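Local coordinates for transcriptional regulator, LysR family (PDB 4PZJ), which probably binds promoter DNA and regulates transcription, this chain being the N-terminal winged helix-turn-helix domain of a longer LysR-type regulator, at residues D3-T8 with A37-D42; M16-A21 with A31-I36. All blocks are in the same frame, centred on the assembly; numbering follows the deposited sequence.

Interaction 1. Residues D3-T8 with A37-D42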
# COMPACT_ATOMS: atom_id res chain seq x y z
N ASP A 3 11.87 -0.88 -9.72
CA ASP A 3 11.80 0.51 -10.15
C ASP A 3 10.84 0.75 -11.32
O ASP A 3 10.01 1.67 -11.29
CB ASP A 3 13.22 1.04 -10.51
CG ASP A 3 13.90 0.25 -11.64
OD1 ASP A 3 13.55 -0.93 -11.92
OD2 ASP A 3 14.82 0.83 -12.26
N PHE A 4 10.92 -0.12 -12.32
CA PHE A 4 10.12 0.04 -13.52
C PHE A 4 8.64 -0.28 -13.29
O PHE A 4 7.82 0.35 -13.92
CB PHE A 4 10.66 -0.75 -14.68
CG PHE A 4 10.57 -2.23 -14.52
CD1 PHE A 4 11.62 -2.95 -13.97
CD2 PHE A 4 9.45 -2.91 -14.98
CE1 PHE A 4 11.54 -4.33 -13.86
CE2 PHE A 4 9.37 -4.29 -14.88
CZ PHE A 4 10.42 -4.99 -14.31
N ARG A 5 8.32 -1.22 -12.41
CA ARG A 5 6.91 -1.51 -12.09
C ARG A 5 6.35 -0.33 -11.33
O ARG A 5 5.21 0.07 -11.58
CB ARG A 5 6.73 -2.81 -11.33
CG ARG A 5 7.13 -4.01 -12.16
CD ARG A 5 6.59 -5.28 -11.58
NE ARG A 5 6.95 -6.40 -12.42
CZ ARG A 5 7.95 -7.23 -12.15
NH1 ARG A 5 8.67 -7.09 -11.05
NH2 ARG A 5 8.21 -8.24 -12.99
N VAL A 6 7.13 0.22 -10.42
CA VAL A 6 6.73 1.40 -9.65
C VAL A 6 6.46 2.56 -10.60
O VAL A 6 5.41 3.20 -10.51
CB VAL A 6 7.78 1.75 -8.60
CG1 VAL A 6 7.61 3.18 -8.08
CG2 VAL A 6 7.80 0.69 -7.51
N GLU A 7 7.36 2.81 -11.54
CA GLU A 7 7.21 3.89 -12.51
C GLU A 7 5.95 3.71 -13.35
O GLU A 7 5.26 4.65 -13.66
CB GLU A 7 8.45 3.89 -13.44
CG GLU A 7 8.43 4.90 -14.58
CD GLU A 7 9.39 4.55 -15.74
OE1 GLU A 7 9.86 3.38 -15.83
OE2 GLU A 7 9.66 5.44 -16.60
N THR A 8 5.62 2.47 -13.73
CA THR A 8 4.44 2.25 -14.51
C THR A 8 3.21 2.54 -13.67
O THR A 8 2.29 3.20 -14.14
CB THR A 8 4.40 0.81 -15.04
OG1 THR A 8 5.47 0.65 -15.99
CG2 THR A 8 3.12 0.55 -15.74
N ALA A 37 -0.17 -5.93 -13.41
CA ALA A 37 -0.64 -7.26 -13.08
C ALA A 37 0.36 -8.01 -12.17
O ALA A 37 -0.01 -8.74 -11.30
CB ALA A 37 -0.90 -8.05 -14.34
N HIS A 38 1.65 -7.87 -12.42
CA HIS A 38 2.63 -8.47 -11.54
C HIS A 38 2.53 -7.95 -10.09
O HIS A 38 2.63 -8.70 -9.16
CB HIS A 38 4.01 -8.20 -12.13
CG HIS A 38 5.11 -8.98 -11.49
ND1 HIS A 38 5.70 -10.07 -12.09
CD2 HIS A 38 5.74 -8.82 -10.30
CE1 HIS A 38 6.64 -10.56 -11.30
NE2 HIS A 38 6.68 -9.81 -10.21
N LEU A 39 2.40 -6.62 -9.89
CA LEU A 39 2.27 -6.09 -8.57
C LEU A 39 1.00 -6.61 -7.90
O LEU A 39 1.01 -6.96 -6.74
CB LEU A 39 2.17 -4.55 -8.62
CG LEU A 39 3.39 -3.76 -9.07
CD1 LEU A 39 3.00 -2.30 -9.27
CD2 LEU A 39 4.45 -3.89 -8.02
N GLU A 40 -0.08 -6.68 -8.66
CA GLU A 40 -1.35 -7.08 -8.09
C GLU A 40 -1.32 -8.56 -7.72
O GLU A 40 -1.87 -8.95 -6.70
CB GLU A 40 -2.51 -6.77 -9.04
CG GLU A 40 -2.78 -5.32 -9.32
CD GLU A 40 -3.93 -5.08 -10.30
OE1 GLU A 40 -4.17 -5.92 -11.21
OE2 GLU A 40 -4.61 -4.02 -10.16
N ARG A 41 -0.64 -9.36 -8.53
CA ARG A 41 -0.52 -10.77 -8.23
C ARG A 41 0.44 -11.00 -7.03
O ARG A 41 0.15 -11.77 -6.11
CB ARG A 41 -0.08 -11.49 -9.50
CG ARG A 41 -0.12 -13.00 -9.44
CD ARG A 41 0.38 -13.62 -10.75
NE ARG A 41 -0.44 -13.30 -11.94
CZ ARG A 41 -0.15 -12.40 -12.88
NH1 ARG A 41 0.96 -11.66 -12.84
NH2 ARG A 41 -0.99 -12.24 -13.91
N ASP A 42 1.56 -10.25 -7.00
CA ASP A 42 2.57 -10.37 -5.96
C ASP A 42 2.01 -9.99 -4.58
O ASP A 42 2.27 -10.71 -3.61
CB ASP A 42 3.79 -9.53 -6.37
CG ASP A 42 5.04 -9.81 -5.55
OD1 ASP A 42 5.06 -10.77 -4.74
OD2 ASP A 42 6.03 -9.06 -5.74
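Arg-5 lays its guanidinium flat on the imidazole of His-38, joining the first helix of the winged helix-turn-helix domain to the C-terminal half of helix 29-43, the long helix that, as in other LysR-type regulators, is probably the recognition helix. The two planes are only 4° apart and their centres 3.3 Å, a face-to-face stack. NH2 lies over the ring and comes 3.2 Å from ND1 of His-38, but so nearly perpendicular to both planes that the pair stacks instead of hydrogen-bonding. Arginine suits the place because its chain, extended from CG to NE, spans the gap between the helices and ends in a flat group with two usable faces: the face turned from His-38 is covered by the ring of Phe-4, whose CZ lies 4.0 Å above the guanidinium plane. With CG anti to the backbone N (chi1 -169°), His-38 swings its ring off the helix to meet the arginine, its CG 3.3 Å from NE of Arg-5. A cationic group stacked so closely would probably disfavour a second positive charge on the imidazole.

The apolar part lies deeper. Leu-39, buried and touching Met-1 and Leu-47, packs its isobutyl end against the root of the Arg-5 side chain, a place that suits a branched apolar residue. Its CG packs 4.1 Å from CB of Arg-5, and its CD1 methyl rests 4.0 Å from the Arg-5 carbonyl O.

Interaction 2. Residues M16-A21 with A31-I36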
# COMPACT_ATOMS: atom_id res chain seq x y z
N MSE A 16 -4.61 8.04 -15.38
CA MSE A 16 -5.89 7.32 -15.22
C MSE A 16 -6.33 6.79 -16.58
O MSE A 16 -7.50 6.77 -16.93
CB MSE A 16 -6.89 8.22 -14.50
CG MSE A 16 -6.49 8.42 -13.04
SE MSE A 16 -6.45 6.81 -11.86
CE MSE A 16 -8.27 6.59 -12.17
N ASN A 17 -5.38 6.33 -17.38
CA ASN A 17 -5.68 5.90 -18.73
C ASN A 17 -4.53 5.01 -19.13
O ASN A 17 -3.45 5.48 -19.37
CB ASN A 17 -5.78 7.15 -19.63
CG ASN A 17 -6.06 6.85 -21.08
OD1 ASN A 17 -5.86 5.75 -21.58
ND2 ASN A 17 -6.55 7.87 -21.78
N TYR A 18 -4.76 3.72 -19.27
CA TYR A 18 -3.62 2.86 -19.60
C TYR A 18 -2.95 3.10 -20.95
O TYR A 18 -1.71 3.02 -21.03
CB TYR A 18 -4.06 1.39 -19.59
CG TYR A 18 -4.06 0.69 -18.26
CD1 TYR A 18 -4.89 1.10 -17.21
CD2 TYR A 18 -3.28 -0.46 -18.04
CE1 TYR A 18 -4.89 0.44 -15.99
CE2 TYR A 18 -3.28 -1.11 -16.82
CZ TYR A 18 -4.13 -0.68 -15.79
OH TYR A 18 -4.18 -1.32 -14.59
N THR A 19 -3.72 3.30 -22.03
CA THR A 19 -3.09 3.51 -23.37
C THR A 19 -2.27 4.78 -23.35
O THR A 19 -1.22 4.84 -23.95
CB THR A 19 -4.07 3.50 -24.54
OG1 THR A 19 -5.14 4.42 -24.29
CG2 THR A 19 -4.65 2.12 -24.73
N ARG A 20 -2.74 5.78 -22.63
CA ARG A 20 -2.02 7.04 -22.49
C ARG A 20 -0.70 6.85 -21.73
O ARG A 20 0.34 7.40 -22.11
CB ARG A 20 -2.95 8.01 -21.79
CG ARG A 20 -2.38 9.34 -21.41
CD ARG A 20 -2.14 10.37 -22.50
NE ARG A 20 -1.72 11.52 -21.70
CZ ARG A 20 -0.49 11.69 -21.20
NH1 ARG A 20 0.48 10.84 -21.50
NH2 ARG A 20 -0.21 12.74 -20.40
N ALA A 21 -0.73 6.06 -20.66
CA ALA A 21 0.48 5.74 -19.88
C ALA A 21 1.46 5.04 -20.79
O ALA A 21 2.68 5.29 -20.76
CB ALA A 21 0.12 4.79 -18.73
N ALA A 31 2.32 -4.28 -22.12
CA ALA A 31 3.46 -4.19 -21.23
C ALA A 31 3.14 -3.45 -19.94
O ALA A 31 3.49 -3.91 -18.87
CB ALA A 31 4.62 -3.51 -21.93
N VAL A 32 2.43 -2.31 -20.08
CA VAL A 32 1.95 -1.55 -18.95
C VAL A 32 1.08 -2.45 -18.06
O VAL A 32 1.27 -2.55 -16.85
CB VAL A 32 1.13 -0.31 -19.43
CG1 VAL A 32 0.36 0.28 -18.28
CG2 VAL A 32 1.98 0.79 -20.09
N SER A 33 0.12 -3.12 -18.66
CA SER A 33 -0.78 -3.98 -17.91
C SER A 33 -0.08 -5.16 -17.23
O SER A 33 -0.41 -5.49 -16.12
CB SER A 33 -1.90 -4.49 -18.83
OG SER A 33 -2.78 -3.48 -19.25
N GLN A 34 0.97 -5.74 -17.85
CA GLN A 34 1.76 -6.79 -17.23
C GLN A 34 2.55 -6.29 -16.00
O GLN A 34 2.65 -6.99 -14.99
CB GLN A 34 2.69 -7.43 -18.28
CG GLN A 34 1.92 -8.24 -19.33
CD GLN A 34 2.67 -8.44 -20.67
OE1 GLN A 34 3.76 -7.89 -20.87
NE2 GLN A 34 2.07 -9.23 -21.59
N HIS A 35 3.09 -5.07 -16.04
CA HIS A 35 3.74 -4.53 -14.89
C HIS A 35 2.79 -4.42 -13.71
O HIS A 35 3.11 -4.79 -12.60
CB HIS A 35 4.29 -3.15 -15.15
CG HIS A 35 5.43 -3.09 -16.13
ND1 HIS A 35 5.86 -1.92 -16.71
CD2 HIS A 35 6.22 -4.07 -16.63
CE1 HIS A 35 6.87 -2.17 -17.52
NE2 HIS A 35 7.11 -3.47 -17.49
N ILE A 36 1.62 -3.82 -13.97
CA ILE A 36 0.58 -3.66 -12.96
C ILE A 36 0.11 -5.04 -12.48
O ILE A 36 0.05 -5.29 -11.28
CB ILE A 36 -0.62 -2.88 -13.50
CG1 ILE A 36 -0.26 -1.47 -13.99
CG2 ILE A 36 -1.73 -2.81 -12.47
CD1 ILE A 36 0.49 -0.61 -12.99
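Tyr-18 leans its ring against three residues of helix 29-43, Val-32, Ser-33 and Ile-36, and so packs together the two helices of the helix-turn-helix motif. Its CD2-CE2 side does most of the touching. CD2 lies 3.7 Å from CG1 of Val-32, which approaches the ring obliquely, as does CG1 of Ile-36. An aromatic side chain fits here because it is long enough to follow about one turn of the opposing helix, from Val-32 to Ile-36. At its far end OH sits 3.6 Å from CG2 of Ile-36 in the conformer described here, one of two deposited. Val-32 uses both of its branches: CG1, anti to its backbone N (chi1 166°), faces the tyrosine, whereas the other methyl turns to Ala-21. Val-32 CG2 is 4.3 Å from Ala-21 C. The small methyl of Ala-21 lets the backbones draw close on this buried side.

Toward the surface the packing becomes more polar. Ser-33 OG lies 3.3 Å from CD2 of Tyr-18, a close packing contact with a ring carbon; the polar partner of this hydroxyl is the side-chain amide of Gln-29. Asn-17 stands at the N-cap of helix 18-25 and takes the amide of Arg-20 on OD1 at 3.3 Å; the N-H points almost straight at the oxygen (165°) but reaches it from above the carbonyl plane. Arg-20, exposed, turns to a salt bridge with Glu-24.

Helix 3-11 completes the buried side through Thr-8, Phe-9 and Thr-11, Val-12 joins from the loop after it, and Leu-55 of strand 54-57, in the wing, touches Tyr-18.

Helix 29-43 serves both contacts: its residues 31-36 meet helix 18-25 in interaction 2, and the next turns, 37-42, meet helix 3-11 in interaction 1. Along the chain the outer pair, 3-8 with 37-42, encloses the inner one, and the two centres lie about 10 Å apart. They also touch directly. Thr-8 OG1 and His-35 ND1 form a probable hydrogen bond at 2.7 Å, the Thr-8 methyl CG2 packs 3.8 Å from CG1 of Val-32, and the rings of Phe-4 and His-35 meet edge-to-face. The three helices thus share one core, consistent with a compact DNA-binding domain in which the long helix is probably the recognition helix.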